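Local atomic coordinates of glycoside hydrolase family 81 (Clostridium thermocellum, PDB entry 6FOP), a protein that probably hydrolyses beta-1,3-glucans such as laminarin, as part of the polysaccharide-degrading cellulosome of its bacterium. Residues A262-N270 and N533-I542; N613-Y621 and I638-T649. One frame throughout, in Å; residues are numbered along the deposited sequence. Where two conformers were deposited one is given.

Contact 1 fastens the end of strand 260-263 and the short helix 265-268 to the end of helix 514-534, joining the beta-rich part of the chain to the helical C-terminal region. Contact 2 lies wholly within that region, probably a six-hairpin helical domain, and joins the starts of helices 615-622 and 646-659. Their centres are 30 Å apart and their nearest atoms about 5 Å apart, without touching. Helix 592-606 bridges them: its Tyr-594 meets Leu-538 and Lys-540 of contact 1, its Tyr-599 meets Tyr-619 of contact 2, and it supplies Glu-601 and Glu-605 to a nickel site. A magnesium ion is bound by the carbonyl of Lys-540 in contact 1.

Contact 1: A262-N270 and N533-I542; sequences ALYPHQWRN and NYWFDLYKDI. With MG (magnesium ion), chain B.
The guanidinium of Arg-269 lies flat on the Tyr-539 ring while its edge is held by Asp-541 and Asn-533. Ring and guanidinium planes differ by only 9°. CD of Arg-269 sits 3.5 Å from the ring centroid of Tyr-539 as a CH-pi contact over the same face. A bend late in the arginine chain (chi3 -56°) turns the flat end onto the ring. Asp-541 is gripped end-on through the syn lone pairs of both oxygens: NH1 of Arg-269 reaches its OD2 at 2.8 Å and NH2 its OD1 at 2.9 Å. NH2 of Arg-269 also donates to OD1 of Asn-533 at 2.8 Å, the amide nearly coplanar with the guanidinium. A water bonded to ND2 of Asn-533 bonds weakly to NE of Arg-269. Deeper in, ND1 of His-266 and OH of Tyr-534 form a nearly straight hydrogen bond of 2.7 Å (168°), the hydroxyl lying at the edge of the imidazole. CG of Pro-265 packs against CD1 of Ile-542 at 3.6 Å. Beyond the arginine site, magnesium binds the carbonyl of Lys-540 and three waters, one of which donates to Asp-537. The contact joins the beta-rich part to the helical region. Stacked on one face and bonded three times at its edge, the guanidinium is fixed in rotation, and its charge, paired with Asp-541, ties the residue just after helix 265-268 to the loop following helix 514-534.

Contact 2: N613-Y621 and I638-T649; sequences NWKDIQYMY and IVPEDGESKAHT
Asp-616, Ile-638 and Glu-641 bury the most surface here, where the start of helix 615-622 packs against the loop leading into helix 646-659, N-capped by Ser-645. OD2 of Asp-616 accepts from N of Glu-641 at 2.8 Å (149°), met on the syn side somewhat out of the carboxylate plane. With chi1 near 50°, CG lies between backbone N and carbonyl carbon, which turns the group across the loop. Two waters extend the grip: one donates to OD2 of Asp-616 and also bonds OG1 of Thr-649, the other donates to OD1 and to O of Val-639. Ile-638 packs on the first turn of the helix. Its CD1 rests 3.8 Å from CB of Lys-615 and touches the Tyr-619 ring, while its CG2 comes within 3.9 Å of N of Asp-616. Glu-641 brings CG over one face of Trp-614, a CH-pi contact 3.9 Å from the centroid of the five-membered ring. Its carboxylate turns elsewhere: OE1 accepts from N of Gly-643 at 2.8 Å, and OE2 forms a salt bridge with Lys-344. OE1 of Glu-644 accepts from ND1 of His-648 at 2.9 Å; CG of Glu-644 meets CD1 of Ile-617. Three firm donors and a weak one, N of Ile-617, serve the buried Asp-616; with the helix start they would probably favour its carboxylate form, partly offset by the nearby carboxylates of Glu-641 and Glu-644.

Contact 1: A262-N270 and N533-I542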
loop_
_atom_site.group_PDB
_atom_site.type_symbol
_atom_site.label_atom_id
_atom_site.label_comp_id
_atom_site.label_asym_id
_atom_site.label_seq_id
_atom_site.Cartn_x
_atom_site.Cartn_y
_atom_site.Cartn_z
ATOM N N ALA A 262 15.791 6.910 -8.301
ATOM C CA ALA A 262 16.219 6.161 -7.135
ATOM C C ALA A 262 15.145 5.077 -6.910
ATOM O O ALA A 262 13.968 5.373 -6.820
ATOM C CB ALA A 262 16.346 7.066 -5.911
ATOM N N LEU A 263 15.618 3.848 -6.705
ATOM C CA LEU A 263 14.762 2.668 -6.558
ATOM C C LEU A 263 14.897 2.086 -5.179
ATOM O O LEU A 263 15.994 1.962 -4.670
ATOM C CB LEU A 263 15.164 1.590 -7.577
ATOM C CG LEU A 263 14.583 1.699 -8.975
ATOM C CD1 LEU A 263 14.977 2.990 -9.692
ATOM C CD2 LEU A 263 15.022 0.500 -9.818
ATOM N N TYR A 264 13.758 1.736 -4.589
ATOM C CA TYR A 264 13.745 1.020 -3.328
ATOM C C TYR A 264 14.146 -0.449 -3.524
ATOM O O TYR A 264 14.016 -0.995 -4.645
ATOM C CB TYR A 264 12.353 1.039 -2.771
ATOM C CG TYR A 264 11.784 2.360 -2.308
ATOM C CD1 TYR A 264 12.332 3.046 -1.229
ATOM C CD2 TYR A 264 10.686 2.940 -2.953
ATOM C CE1 TYR A 264 11.748 4.212 -0.750
ATOM C CE2 TYR A 264 10.078 4.079 -2.456
ATOM C CZ TYR A 264 10.616 4.731 -1.374
ATOM O OH TYR A 264 9.948 5.842 -0.904
ATOM N N PRO A 265 14.557 -1.130 -2.444
ATOM C CA PRO A 265 14.876 -2.559 -2.569
ATOM C C PRO A 265 13.798 -3.433 -3.210
ATOM O O PRO A 265 14.135 -4.322 -4.003
ATOM C CB PRO A 265 15.120 -2.967 -1.119
ATOM C CG PRO A 265 15.699 -1.731 -0.509
ATOM C CD PRO A 265 14.904 -0.616 -1.118
ATOM N N HIS A 266 12.522 -3.208 -2.898
ATOM C CA HIS A 266 11.509 -4.058 -3.546
ATOM C C HIS A 266 11.454 -3.885 -5.062
ATOM O O HIS A 266 10.861 -4.726 -5.760
ATOM C CB HIS A 266 10.120 -3.867 -2.927
ATOM C CG HIS A 266 9.444 -2.615 -3.361
ATOM N ND1 HIS A 266 9.738 -1.399 -2.788
ATOM C CD2 HIS A 266 8.514 -2.374 -4.315
ATOM C CE1 HIS A 266 9.042 -0.462 -3.391
ATOM N NE2 HIS A 266 8.281 -1.027 -4.312
ATOM N N GLN A 267 12.025 -2.789 -5.580
ATOM C CA GLN A 267 12.109 -2.538 -7.018
ATOM C C GLN A 267 13.406 -3.067 -7.613
ATOM O O GLN A 267 13.393 -3.634 -8.702
ATOM C CB GLN A 267 12.012 -1.047 -7.317
ATOM C CG GLN A 267 10.659 -0.451 -6.931
ATOM C CD GLN A 267 10.637 1.052 -6.861
ATOM O OE1 GLN A 267 11.613 1.659 -6.466
ATOM N NE2 GLN A 267 9.534 1.653 -7.228
ATOM N N TRP A 268 14.546 -2.826 -6.949
ATOM C CA TRP A 268 15.821 -3.240 -7.562
ATOM C C TRP A 268 16.220 -4.675 -7.303
ATOM O O TRP A 268 16.995 -5.247 -8.079
ATOM C CB TRP A 268 16.981 -2.285 -7.195
ATOM C CG TRP A 268 17.382 -2.119 -5.746
ATOM C CD1 TRP A 268 17.162 -1.016 -4.980
ATOM C CD2 TRP A 268 18.093 -3.045 -4.906
ATOM N NE1 TRP A 268 17.705 -1.181 -3.739
ATOM C CE2 TRP A 268 18.283 -2.422 -3.669
ATOM C CE3 TRP A 268 18.646 -4.314 -5.106
ATOM C CZ2 TRP A 268 18.931 -3.063 -2.591
ATOM C CZ3 TRP A 268 19.297 -4.953 -4.024
ATOM C CH2 TRP A 268 19.428 -4.317 -2.798
ATOM N N ARG A 269 15.699 -5.279 -6.235
ATOM C CA ARG A 269 16.186 -6.621 -5.863
ATOM C C ARG A 269 15.839 -7.642 -6.950
ATOM O O ARG A 269 14.680 -7.770 -7.354
ATOM C CB ARG A 269 15.629 -7.061 -4.530
ATOM C CG ARG A 269 16.343 -8.295 -3.972
ATOM C CD ARG A 269 15.572 -8.903 -2.828
ATOM N NE ARG A 269 15.324 -7.953 -1.760
ATOM C CZ ARG A 269 16.247 -7.535 -0.884
ATOM N NH1 ARG A 269 17.520 -7.929 -0.979
ATOM N NH2 ARG A 269 15.895 -6.688 0.053
ATOM N N ASN A 270 16.869 -8.345 -7.420
ATOM C CA ASN A 270 16.731 -9.400 -8.426
ATOM C C ASN A 270 16.093 -8.927 -9.708
ATOM O O ASN A 270 15.488 -9.708 -10.436
ATOM C CB ASN A 270 15.989 -10.601 -7.828
ATOM C CG ASN A 270 16.768 -11.271 -6.704
ATOM O OD1 ASN A 270 16.208 -11.641 -5.668
ATOM N ND2 ASN A 270 18.059 -11.425 -6.903
ATOM N N ASN A 533 9.868 -7.100 2.404
ATOM C CA ASN A 533 10.965 -6.222 2.760
ATOM C C ASN A 533 10.747 -5.392 4.018
ATOM O O ASN A 533 11.544 -5.506 4.973
ATOM C CB ASN A 533 11.279 -5.307 1.564
ATOM C CG ASN A 533 11.972 -6.063 0.466
ATOM O OD1 ASN A 533 13.172 -6.334 0.548
ATOM N ND2 ASN A 533 11.240 -6.404 -0.564
ATOM N N TYR A 534 9.716 -4.557 4.036
ATOM C CA TYR A 534 9.625 -3.473 5.035
ATOM C C TYR A 534 8.942 -3.908 6.323
ATOM O O TYR A 534 9.107 -3.269 7.340
ATOM C CB TYR A 534 8.997 -2.199 4.426
ATOM C CG TYR A 534 9.621 -1.886 3.079
ATOM C CD1 TYR A 534 10.999 -1.692 2.946
ATOM C CD2 TYR A 534 8.855 -1.865 1.936
ATOM C CE1 TYR A 534 11.585 -1.500 1.710
ATOM C CE2 TYR A 534 9.406 -1.680 0.693
ATOM C CZ TYR A 534 10.780 -1.498 0.569
ATOM O OH TYR A 534 11.347 -1.326 -0.682
ATOM N N TRP A 535 8.149 -4.977 6.266
ATOM C CA TRP A 535 7.546 -5.560 7.480
ATOM C C TRP A 535 8.299 -6.780 8.015
ATOM O O TRP A 535 8.558 -6.881 9.210
ATOM C CB TRP A 535 6.060 -5.915 7.221
ATOM C CG TRP A 535 5.090 -4.756 7.324
ATOM C CD1 TRP A 535 4.347 -4.441 8.377
ATOM C CD2 TRP A 535 4.812 -3.734 6.323
ATOM N NE1 TRP A 535 3.569 -3.341 8.135
ATOM C CE2 TRP A 535 3.833 -2.882 6.871
ATOM C CE3 TRP A 535 5.254 -3.489 5.018
ATOM C CZ2 TRP A 535 3.291 -1.806 6.161
ATOM C CZ3 TRP A 535 4.722 -2.408 4.321
ATOM C CH2 TRP A 535 3.775 -1.566 4.908
ATOM N N PHE A 536 8.688 -7.689 7.122
ATOM C CA PHE A 536 9.335 -8.931 7.552
ATOM C C PHE A 536 10.842 -9.007 7.295
ATOM O O PHE A 536 11.494 -9.897 7.845
ATOM C CB PHE A 536 8.679 -10.141 6.880
ATOM C CG PHE A 536 7.213 -10.316 7.185
ATOM C CD1 PHE A 536 6.735 -10.156 8.471
ATOM C CD2 PHE A 536 6.306 -10.681 6.185
ATOM C CE1 PHE A 536 5.385 -10.318 8.762
ATOM C CE2 PHE A 536 4.949 -10.878 6.477
ATOM C CZ PHE A 536 4.491 -10.665 7.765
ATOM N N ASP A 537 11.370 -8.095 6.459
ATOM C CA ASP A 537 12.802 -8.084 6.078
ATOM C C ASP A 537 13.336 -9.513 5.880
ATOM O O ASP A 537 14.307 -9.948 6.513
ATOM C CB ASP A 537 13.647 -7.317 7.122
ATOM C CG ASP A 537 15.075 -7.065 6.682
ATOM O OD1 ASP A 537 15.377 -7.168 5.492
ATOM O OD2 ASP A 537 15.900 -6.712 7.575
ATOM N N LEU A 538 12.707 -10.235 4.960
ATOM C CA LEU A 538 13.107 -11.620 4.694
ATOM C C LEU A 538 14.543 -11.771 4.232
ATOM O O LEU A 538 15.179 -12.779 4.509
ATOM C CB LEU A 538 12.170 -12.280 3.681
ATOM C CG LEU A 538 10.700 -12.430 4.038
ATOM C CD1 LEU A 538 10.026 -13.252 2.957
ATOM C CD2 LEU A 538 10.532 -13.105 5.382
ATOM N N TYR A 539 15.045 -10.758 3.528
ATOM C CA TYR A 539 16.402 -10.828 2.961
ATOM C C TYR A 539 17.473 -10.330 3.962
ATOM O O TYR A 539 18.659 -10.356 3.661
ATOM C CB TYR A 539 16.444 -10.048 1.646
ATOM C CG TYR A 539 15.528 -10.638 0.606
ATOM C CD1 TYR A 539 15.953 -11.683 -0.215
ATOM C CD2 TYR A 539 14.223 -10.189 0.470
ATOM C CE1 TYR A 539 15.095 -12.247 -1.152
ATOM C CE2 TYR A 539 13.354 -10.760 -0.449
ATOM C CZ TYR A 539 13.797 -11.766 -1.266
ATOM O OH TYR A 539 12.907 -12.306 -2.173
ATOM N N LYS A 540 17.025 -9.857 5.125
ATOM C CA LYS A 540 17.893 -9.503 6.239
ATOM C C LYS A 540 18.856 -8.367 5.891
ATOM O O LYS A 540 19.963 -8.315 6.407
ATOM C CB LYS A 540 18.650 -10.739 6.772
ATOM C CG LYS A 540 17.783 -11.957 7.068
ATOM C CD LYS A 540 16.856 -11.697 8.223
ATOM C CE LYS A 540 16.025 -12.933 8.577
ATOM N NZ LYS A 540 15.204 -12.668 9.801
ATOM N N ASP A 541 18.412 -7.457 5.035
ATOM C CA ASP A 541 19.229 -6.309 4.628
ATOM C C ASP A 541 18.527 -4.960 4.669
ATOM O O ASP A 541 19.103 -3.972 4.250
ATOM C CB ASP A 541 19.868 -6.547 3.253
ATOM C CG ASP A 541 18.865 -6.715 2.140
ATOM O OD1 ASP A 541 17.647 -6.586 2.377
ATOM O OD2 ASP A 541 19.314 -6.997 1.007
ATOM N N ILE A 542 17.301 -4.900 5.183
ATOM C CA ILE A 542 16.552 -3.661 5.316
ATOM C C ILE A 542 16.742 -3.055 6.704
ATOM O O ILE A 542 17.098 -1.891 6.830
ATOM C CB ILE A 542 15.047 -3.862 5.014
ATOM C CG1 ILE A 542 14.837 -4.505 3.630
ATOM C CG2 ILE A 542 14.303 -2.534 5.166
ATOM C CD1 ILE A 542 15.258 -3.655 2.461
HETATM MG MG MG B . 20.464 -7.709 8.785
HETATM O O HOH W 1 12.418 -7.939 -2.725
HETATM O O HOH W 2 13.422 -11.445 -5.330
HETATM O O HOH W 3 18.617 -6.364 8.319
HETATM O O HOH W 4 18.744 -8.889 9.879
HETATM O O HOH W 5 21.499 -9.588 8.796
#

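Contact 2: N613-Y621 and I638-T649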
loop_
_atom_site.group_PDB
_atom_site.type_symbol
_atom_site.label_atom_id
_atom_site.label_comp_id
_atom_site.label_asym_id
_atom_site.label_seq_id
_atom_site.Cartn_x
_atom_site.Cartn_y
_atom_site.Cartn_z
ATOM N N ASN A 613 -2.129 -15.101 23.861
ATOM C CA ASN A 613 -3.403 -14.784 23.273
ATOM C C ASN A 613 -3.278 -14.794 21.742
ATOM O O ASN A 613 -2.186 -15.022 21.209
ATOM C CB ASN A 613 -3.982 -13.468 23.833
ATOM C CG ASN A 613 -3.202 -12.236 23.434
ATOM O OD1 ASN A 613 -2.050 -12.306 23.001
ATOM N ND2 ASN A 613 -3.838 -11.107 23.588
ATOM N N TRP A 614 -4.399 -14.633 21.050
ATOM C CA TRP A 614 -4.459 -14.842 19.590
ATOM C C TRP A 614 -3.777 -16.134 19.163
ATOM O O TRP A 614 -3.098 -16.212 18.137
ATOM C CB TRP A 614 -3.917 -13.631 18.817
ATOM C CG TRP A 614 -4.817 -12.449 18.827
ATOM C CD1 TRP A 614 -5.942 -12.248 19.581
ATOM C CD2 TRP A 614 -4.665 -11.254 18.024
ATOM N NE1 TRP A 614 -6.493 -11.025 19.293
ATOM C CE2 TRP A 614 -5.718 -10.384 18.368
ATOM C CE3 TRP A 614 -3.741 -10.849 17.070
ATOM C CZ2 TRP A 614 -5.875 -9.120 17.782
ATOM C CZ3 TRP A 614 -3.894 -9.600 16.482
ATOM C CH2 TRP A 614 -4.950 -8.749 16.851
ATOM N N LYS A 615 -4.030 -17.194 19.957
ATOM C CA LYS A 615 -3.403 -18.479 19.653
ATOM C C LYS A 615 -3.881 -19.034 18.306
ATOM O O LYS A 615 -3.114 -19.693 17.604
ATOM C CB LYS A 615 -3.727 -19.517 20.721
ATOM C CG LYS A 615 -3.016 -19.338 22.052
ATOM C CD LYS A 615 -3.409 -20.486 22.989
ATOM C CE LYS A 615 -2.503 -20.611 24.197
ATOM N NZ LYS A 615 -2.719 -19.481 25.131
ATOM N N ASP A 616 -5.160 -18.791 17.969
ATOM C CA ASP A 616 -5.676 -19.198 16.646
ATOM C C ASP A 616 -4.877 -18.585 15.488
ATOM O O ASP A 616 -4.393 -19.299 14.604
ATOM C CB ASP A 616 -7.177 -18.945 16.469
ATOM C CG ASP A 616 -7.640 -17.537 16.839
ATOM O OD1 ASP A 616 -6.874 -16.721 17.423
ATOM O OD2 ASP A 616 -8.804 -17.240 16.518
ATOM N N ILE A 617 -4.711 -17.263 15.529
ATOM C CA ILE A 617 -3.958 -16.553 14.488
ATOM C C ILE A 617 -2.525 -17.091 14.469
ATOM O O ILE A 617 -1.968 -17.356 13.393
ATOM C CB ILE A 617 -3.951 -15.053 14.761
ATOM C CG1 ILE A 617 -5.354 -14.459 14.829
ATOM C CG2 ILE A 617 -3.118 -14.312 13.734
ATOM C CD1 ILE A 617 -6.202 -14.677 13.634
ATOM N N GLN A 618 -1.913 -17.243 15.658
ATOM C CA GLN A 618 -0.509 -17.670 15.709
ATOM C C GLN A 618 -0.315 -19.098 15.256
ATOM O O GLN A 618 0.696 -19.426 14.625
ATOM C CB GLN A 618 0.076 -17.490 17.103
ATOM C CG GLN A 618 0.212 -16.039 17.514
ATOM C CD GLN A 618 1.224 -15.292 16.689
ATOM O OE1 GLN A 618 2.047 -15.899 16.016
ATOM N NE2 GLN A 618 1.201 -13.963 16.791
ATOM N N TYR A 619 -1.273 -19.977 15.583
ATOM C CA TYR A 619 -1.109 -21.364 15.131
ATOM C C TYR A 619 -1.409 -21.536 13.639
ATOM O O TYR A 619 -0.779 -22.385 12.987
ATOM C CB TYR A 619 -1.936 -22.328 15.976
ATOM C CG TYR A 619 -1.589 -22.363 17.453
ATOM C CD1 TYR A 619 -0.320 -22.029 17.915
ATOM C CD2 TYR A 619 -2.536 -22.751 18.380
ATOM C CE1 TYR A 619 0.009 -22.096 19.258
ATOM C CE2 TYR A 619 -2.223 -22.803 19.731
ATOM C CZ TYR A 619 -0.970 -22.445 20.174
ATOM O OH TYR A 619 -0.652 -22.516 21.508
ATOM N N MET A 620 -2.303 -20.715 13.068
ATOM C CA MET A 620 -2.454 -20.690 11.609
ATOM C C MET A 620 -1.165 -20.255 10.923
ATOM O O MET A 620 -0.759 -20.832 9.901
ATOM C CB MET A 620 -3.589 -19.780 11.199
ATOM C CG MET A 620 -4.958 -20.352 11.527
ATOM S SD MET A 620 -6.237 -19.307 10.785
ATOM C CE MET A 620 -6.235 -17.887 11.861
ATOM N N TYR A 621 -0.478 -19.268 11.526
ATOM C CA TYR A 621 0.800 -18.792 11.009
ATOM C C TYR A 621 1.888 -19.868 11.137
ATOM O O TYR A 621 2.588 -20.191 10.167
ATOM C CB TYR A 621 1.202 -17.553 11.790
ATOM C CG TYR A 621 2.496 -16.934 11.359
ATOM C CD1 TYR A 621 2.571 -16.218 10.155
ATOM C CD2 TYR A 621 3.628 -16.986 12.169
ATOM C CE1 TYR A 621 3.759 -15.640 9.749
ATOM C CE2 TYR A 621 4.812 -16.382 11.769
ATOM C CZ TYR A 621 4.876 -15.715 10.557
ATOM O OH TYR A 621 6.070 -15.096 10.182
ATOM N N ILE A 638 -9.606 -22.393 22.834
ATOM C CA ILE A 638 -9.208 -21.093 22.309
ATOM C C ILE A 638 -10.432 -20.305 21.906
ATOM O O ILE A 638 -11.251 -20.797 21.139
ATOM C CB ILE A 638 -8.256 -21.253 21.104
ATOM C CG1 ILE A 638 -6.963 -21.945 21.531
ATOM C CG2 ILE A 638 -7.940 -19.905 20.484
ATOM C CD1 ILE A 638 -6.121 -22.427 20.383
ATOM N N VAL A 639 -10.591 -19.109 22.447
ATOM C CA VAL A 639 -11.691 -18.246 22.041
ATOM C C VAL A 639 -11.225 -17.520 20.771
ATOM O O VAL A 639 -10.217 -16.828 20.812
ATOM C CB VAL A 639 -12.032 -17.230 23.145
ATOM C CG1 VAL A 639 -13.126 -16.283 22.678
ATOM C CG2 VAL A 639 -12.485 -17.974 24.405
ATOM N N PRO A 640 -11.906 -17.709 19.636
ATOM C CA PRO A 640 -11.435 -17.103 18.388
ATOM C C PRO A 640 -11.247 -15.607 18.465
ATOM O O PRO A 640 -12.050 -14.913 19.100
ATOM C CB PRO A 640 -12.548 -17.447 17.384
ATOM C CG PRO A 640 -13.105 -18.734 17.911
ATOM C CD PRO A 640 -13.095 -18.553 19.399
ATOM N N GLU A 641 -10.198 -15.124 17.812
ATOM C CA GLU A 641 -10.125 -13.726 17.455
ATOM C C GLU A 641 -11.438 -13.338 16.738
ATOM O O GLU A 641 -12.058 -14.163 16.056
ATOM C CB GLU A 641 -8.870 -13.449 16.625
ATOM C CG GLU A 641 -8.571 -11.969 16.430
ATOM C CD GLU A 641 -9.359 -11.287 15.336
ATOM O OE1 GLU A 641 -9.751 -11.973 14.376
ATOM O OE2 GLU A 641 -9.610 -10.057 15.464
ATOM N N ASP A 642 -11.915 -12.112 16.934
ATOM C CA ASP A 642 -13.267 -11.791 16.483
ATOM C C ASP A 642 -13.565 -11.971 14.977
ATOM O O ASP A 642 -14.723 -12.192 14.595
ATOM C CB ASP A 642 -13.613 -10.348 16.876
ATOM C CG ASP A 642 -13.621 -10.130 18.387
ATOM O OD1 ASP A 642 -14.481 -10.675 19.085
ATOM O OD2 ASP A 642 -12.750 -9.383 18.887
ATOM N N GLY A 643 -12.538 -11.878 14.134
ATOM C CA GLY A 643 -12.693 -12.104 12.725
ATOM C C GLY A 643 -12.493 -13.544 12.267
ATOM O O GLY A 643 -12.592 -13.826 11.071
ATOM N N GLU A 644 -12.204 -14.437 13.216
ATOM C CA GLU A 644 -11.884 -15.828 12.927
ATOM C C GLU A 644 -12.995 -16.761 13.464
ATOM O O GLU A 644 -13.867 -16.345 14.217
ATOM C CB GLU A 644 -10.573 -16.199 13.626
ATOM C CG GLU A 644 -9.399 -16.280 12.733
ATOM C CD GLU A 644 -9.564 -17.199 11.518
ATOM O OE1 GLU A 644 -10.361 -18.180 11.449
ATOM O OE2 GLU A 644 -8.845 -16.931 10.588
ATOM N N SER A 645 -12.918 -18.020 13.042
ATOM C CA SER A 645 -13.811 -19.052 13.563
ATOM C C SER A 645 -13.008 -20.299 13.849
ATOM O O SER A 645 -12.009 -20.575 13.190
ATOM C CB SER A 645 -14.935 -19.360 12.561
ATOM O OG SER A 645 -14.489 -19.929 11.348
ATOM N N LYS A 646 -13.498 -21.107 14.791
ATOM C CA LYS A 646 -12.885 -22.398 15.029
ATOM C C LYS A 646 -12.861 -23.227 13.739
ATOM O O LYS A 646 -11.864 -23.885 13.428
ATOM C CB LYS A 646 -13.632 -23.186 16.110
ATOM C CG LYS A 646 -13.610 -22.507 17.473
ATOM C CD LYS A 646 -14.311 -23.292 18.561
ATOM C CE LYS A 646 -14.403 -22.435 19.803
ATOM N NZ LYS A 646 -14.825 -23.188 21.017
ATOM N N ALA A 647 -13.976 -23.205 12.993
ATOM C CA ALA A 647 -14.049 -23.997 11.771
ATOM C C ALA A 647 -12.946 -23.592 10.796
ATOM O O ALA A 647 -12.224 -24.435 10.269
ATOM C CB ALA A 647 -15.404 -23.835 11.120
ATOM N N HIS A 648 -12.816 -22.291 10.538
ATOM C CA HIS A 648 -11.827 -21.844 9.544
ATOM C C HIS A 648 -10.383 -22.075 10.023
ATOM O O HIS A 648 -9.538 -22.526 9.234
ATOM C CB HIS A 648 -12.067 -20.378 9.226
ATOM C CG HIS A 648 -11.086 -19.788 8.274
ATOM N ND1 HIS A 648 -10.175 -18.839 8.668
ATOM C CD2 HIS A 648 -10.813 -20.060 6.979
ATOM C CE1 HIS A 648 -9.438 -18.492 7.635
ATOM N NE2 HIS A 648 -9.801 -19.212 6.598
ATOM N N THR A 649 -10.123 -21.805 11.307
ATOM C CA THR A 649 -8.780 -22.016 11.877
ATOM C C THR A 649 -8.373 -23.469 11.782
ATOM O O THR A 649 -7.277 -23.788 11.308
ATOM C CB THR A 649 -8.746 -21.531 13.336
ATOM O OG1 THR A 649 -8.923 -20.103 13.358
ATOM C CG2 THR A 649 -7.469 -21.921 14.039
HETATM O O HOH W 6 -10.403 -19.379 15.695
HETATM O O HOH W 7 -7.721 -16.049 19.945
#